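Local coordinates for NIF3-related protein (Bacillus cereus, PDB 2GX8), which is of uncertain function but belongs to the NIF3 family, carries a paired zinc site and has an inserted domain that is probably regulatory, at residues T195-P206 / Q219-T230. Sequence-based numbering, arbitrary orientation.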
# COMPACT_ATOMS: atom_id res chain seq x y z
N THR C 195 8.84 28.92 -38.96
CA THR C 195 7.84 29.84 -38.45
C THR C 195 6.76 30.04 -39.51
O THR C 195 6.95 29.75 -40.71
CB THR C 195 8.40 31.27 -38.15
OG1 THR C 195 8.70 31.96 -39.38
CG2 THR C 195 9.64 31.25 -37.27
N PHE C 196 5.62 30.55 -39.05
CA PHE C 196 4.54 30.96 -39.95
C PHE C 196 4.01 32.30 -39.49
O PHE C 196 3.71 32.48 -38.31
CB PHE C 196 3.41 29.93 -40.03
CG PHE C 196 2.29 30.35 -40.94
CD1 PHE C 196 2.41 30.20 -42.30
CD2 PHE C 196 1.12 30.92 -40.43
CE1 PHE C 196 1.39 30.61 -43.15
CE2 PHE C 196 0.10 31.33 -41.29
CZ PHE C 196 0.24 31.17 -42.64
N SER C 197 3.88 33.22 -40.43
CA SER C 197 3.41 34.56 -40.15
C SER C 197 2.28 34.96 -41.09
O SER C 197 2.36 34.76 -42.32
CB SER C 197 4.54 35.59 -40.32
OG SER C 197 5.66 35.33 -39.49
N SER C 198 1.24 35.56 -40.51
CA SER C 198 0.11 36.09 -41.26
C SER C 198 -0.23 37.46 -40.69
O SER C 198 0.02 37.74 -39.53
CB SER C 198 -1.10 35.15 -41.20
OG SER C 198 -1.48 34.92 -39.85
N GLU C 199 -0.77 38.32 -41.54
CA GLU C 199 -1.14 39.64 -41.08
C GLU C 199 -2.59 39.71 -40.67
O GLU C 199 -3.44 39.02 -41.21
CB GLU C 199 -0.81 40.67 -42.14
CG GLU C 199 0.67 40.81 -42.33
CD GLU C 199 1.04 41.79 -43.40
OE1 GLU C 199 0.34 41.82 -44.45
OE2 GLU C 199 2.03 42.53 -43.20
N GLY C 200 -2.86 40.56 -39.69
CA GLY C 200 -4.20 40.78 -39.24
C GLY C 200 -4.26 42.03 -38.42
O GLY C 200 -3.33 42.83 -38.39
N THR C 201 -5.39 42.20 -37.74
CA THR C 201 -5.65 43.37 -36.95
C THR C 201 -5.92 42.99 -35.51
O THR C 201 -6.69 42.07 -35.25
CB THR C 201 -6.88 44.13 -37.53
OG1 THR C 201 -6.46 44.95 -38.64
CG2 THR C 201 -7.48 45.03 -36.50
N GLY C 202 -5.28 43.70 -34.58
CA GLY C 202 -5.50 43.49 -33.15
C GLY C 202 -6.25 44.68 -32.58
O GLY C 202 -6.05 45.82 -33.01
N THR C 203 -7.14 44.43 -31.63
CA THR C 203 -7.88 45.53 -31.01
C THR C 203 -7.53 45.57 -29.52
O THR C 203 -7.08 44.59 -28.98
CB THR C 203 -9.44 45.42 -31.20
OG1 THR C 203 -9.92 44.20 -30.63
CG2 THR C 203 -9.85 45.49 -32.68
N PHE C 204 -7.68 46.71 -28.88
CA PHE C 204 -7.43 46.81 -27.45
C PHE C 204 -8.07 48.07 -26.91
O PHE C 204 -8.31 49.01 -27.66
CB PHE C 204 -5.93 46.71 -27.12
CG PHE C 204 -5.07 47.81 -27.71
CD1 PHE C 204 -4.74 48.94 -26.96
CD2 PHE C 204 -4.54 47.70 -28.99
CE1 PHE C 204 -3.92 49.94 -27.48
CE2 PHE C 204 -3.74 48.69 -29.53
CZ PHE C 204 -3.43 49.82 -28.78
N VAL C 205 -8.41 48.06 -25.63
CA VAL C 205 -8.96 49.23 -24.95
C VAL C 205 -8.11 49.45 -23.69
O VAL C 205 -8.34 48.79 -22.68
CB VAL C 205 -10.45 49.04 -24.55
CG1 VAL C 205 -10.95 50.14 -23.66
CG2 VAL C 205 -11.34 48.95 -25.77
N PRO C 206 -7.11 50.36 -23.76
CA PRO C 206 -6.20 50.65 -22.64
C PRO C 206 -6.99 51.04 -21.41
O PRO C 206 -7.99 51.75 -21.53
CB PRO C 206 -5.37 51.83 -23.15
CG PRO C 206 -6.14 52.40 -24.28
CD PRO C 206 -6.80 51.21 -24.92
N GLN C 219 -11.56 53.76 -24.59
CA GLN C 219 -11.13 54.09 -25.95
C GLN C 219 -10.66 52.88 -26.80
O GLN C 219 -9.54 52.40 -26.62
CB GLN C 219 -10.08 55.23 -25.88
CG GLN C 219 -8.92 55.07 -24.81
CD GLN C 219 -8.11 56.38 -24.49
OE1 GLN C 219 -6.98 56.32 -23.99
NE2 GLN C 219 -8.71 57.55 -24.76
N LEU C 220 -11.49 52.39 -27.74
CA LEU C 220 -11.11 51.22 -28.56
C LEU C 220 -10.08 51.53 -29.63
O LEU C 220 -10.38 52.27 -30.57
CB LEU C 220 -12.32 50.55 -29.24
CG LEU C 220 -11.99 49.34 -30.15
CD1 LEU C 220 -11.90 48.02 -29.40
CD2 LEU C 220 -13.03 49.21 -31.22
N GLU C 221 -8.89 50.95 -29.51
CA GLU C 221 -7.83 51.16 -30.48
C GLU C 221 -7.76 49.97 -31.42
O GLU C 221 -8.30 48.92 -31.13
CB GLU C 221 -6.50 51.32 -29.78
CG GLU C 221 -6.52 52.18 -28.52
CD GLU C 221 -6.84 53.64 -28.74
OE1 GLU C 221 -7.16 54.05 -29.89
OE2 GLU C 221 -6.78 54.41 -27.75
N ARG C 222 -7.07 50.14 -32.54
CA ARG C 222 -6.96 49.09 -33.55
C ARG C 222 -5.60 49.19 -34.25
O ARG C 222 -5.19 50.28 -34.67
CB ARG C 222 -8.10 49.24 -34.55
CG ARG C 222 -7.95 48.52 -35.88
CD ARG C 222 -9.27 48.53 -36.70
NE ARG C 222 -10.35 47.77 -36.05
CZ ARG C 222 -11.30 48.29 -35.27
NH1 ARG C 222 -11.34 49.60 -35.01
NH2 ARG C 222 -12.22 47.51 -34.74
N VAL C 223 -4.90 48.06 -34.36
CA VAL C 223 -3.55 48.08 -34.93
C VAL C 223 -3.29 46.92 -35.87
O VAL C 223 -3.61 45.79 -35.53
CB VAL C 223 -2.52 48.05 -33.77
CG1 VAL C 223 -1.16 47.59 -34.22
CG2 VAL C 223 -2.40 49.41 -33.11
N GLU C 224 -2.75 47.18 -37.07
CA GLU C 224 -2.36 46.09 -37.98
C GLU C 224 -1.16 45.38 -37.34
O GLU C 224 -0.27 46.02 -36.81
CB GLU C 224 -2.03 46.61 -39.38
CG GLU C 224 -3.20 47.26 -40.13
CD GLU C 224 -2.74 48.12 -41.34
OE1 GLU C 224 -1.52 48.41 -41.46
OE2 GLU C 224 -3.61 48.52 -42.17
N GLU C 225 -1.15 44.06 -37.37
CA GLU C 225 -0.13 43.28 -36.69
C GLU C 225 0.17 41.98 -37.40
O GLU C 225 -0.58 41.52 -38.27
CB GLU C 225 -0.66 42.86 -35.32
CG GLU C 225 -0.53 43.84 -34.21
CD GLU C 225 -0.94 43.21 -32.88
OE1 GLU C 225 -2.05 42.67 -32.82
OE2 GLU C 225 -0.17 43.29 -31.90
N VAL C 226 1.25 41.33 -36.97
CA VAL C 226 1.68 40.06 -37.52
C VAL C 226 1.55 39.00 -36.43
O VAL C 226 1.97 39.21 -35.29
CB VAL C 226 3.13 40.15 -38.07
CG1 VAL C 226 3.62 38.83 -38.58
CG2 VAL C 226 3.17 41.12 -39.18
N ARG C 227 0.93 37.88 -36.80
CA ARG C 227 0.70 36.76 -35.92
C ARG C 227 1.75 35.74 -36.32
O ARG C 227 1.64 35.10 -37.38
CB ARG C 227 -0.70 36.18 -36.15
CG ARG C 227 -1.23 35.38 -35.01
CD ARG C 227 -2.48 34.52 -35.33
NE ARG C 227 -2.13 33.11 -35.53
CZ ARG C 227 -2.46 32.11 -34.73
NH1 ARG C 227 -3.18 32.28 -33.63
NH2 ARG C 227 -2.07 30.90 -35.03
N ILE C 228 2.77 35.60 -35.48
CA ILE C 228 3.85 34.67 -35.74
C ILE C 228 3.68 33.44 -34.87
O ILE C 228 3.55 33.54 -33.66
CB ILE C 228 5.24 35.30 -35.40
CG1 ILE C 228 5.44 36.64 -36.14
CG2 ILE C 228 6.39 34.31 -35.71
CD1 ILE C 228 6.69 37.42 -35.72
N GLU C 229 3.70 32.28 -35.50
CA GLU C 229 3.63 31.05 -34.74
C GLU C 229 4.83 30.17 -35.03
O GLU C 229 5.40 30.22 -36.14
CB GLU C 229 2.32 30.31 -34.99
CG GLU C 229 2.14 29.78 -36.36
CD GLU C 229 0.89 28.95 -36.47
OE1 GLU C 229 -0.18 29.39 -36.02
OE2 GLU C 229 0.97 27.84 -37.04
N THR C 230 5.23 29.40 -34.03
CA THR C 230 6.37 28.51 -34.16
C THR C 230 6.24 27.42 -33.10
O THR C 230 5.64 27.64 -32.03
CB THR C 230 7.71 29.27 -34.02
OG1 THR C 230 8.76 28.51 -34.60
CG2 THR C 230 8.04 29.57 -32.59
O HOH W 1 0.07 32.97 -37.93
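Phe196 through Phe204 pair in antiparallel register with Glu221 through Glu229, forming a long twisted beta hairpin that projects from the inserted domain, its centre about 40 Å from the centre of the chain. Five hydrogen-bonded pairs, each closed by two backbone bonds, alternate with non-hydrogen-bonded pairs. The Phe204–Glu221 pair is lopsided: Glu221 N reaches Phe204 O at 2.7 Å, whereas Phe204 N lies 3.2 Å from Glu221 O and 43° out of its carbonyl plane.

Apolar contacts gather toward the loop end. Glu221 CB sits over one face of the Phe204 ring, 3.7 Å from its centroid, and Val223 CG2 meets the ring edge in plane. With chi1 at 62°, Phe204 CG stands between its own N and carbonyl carbon, which swings the ring over the partner strand. On the other face of the sheet, Thr201 CG2 packs 3.6 Å from Arg222 CG, while the methyl of Thr203 lies alongside the arginine; the guanidinium continues to Glu174 of the second subunit. Strands of two neighbouring subunits extend the sheet, one along Thr201–Pro206 and another along Thr195–Ser197.

Along the second strand, Arg227 NH2 forms a salt bridge with Glu229 OE1, although the hydrogen bond within it is weak, and Arg227 NH1 reaches Glu229 of the second subunit. One water joins the strands: it donates to Arg227 O at 2.7 Å, meets Arg227 NE at the guanidinium edge, and lies 3.1 Å from Ser198 OG.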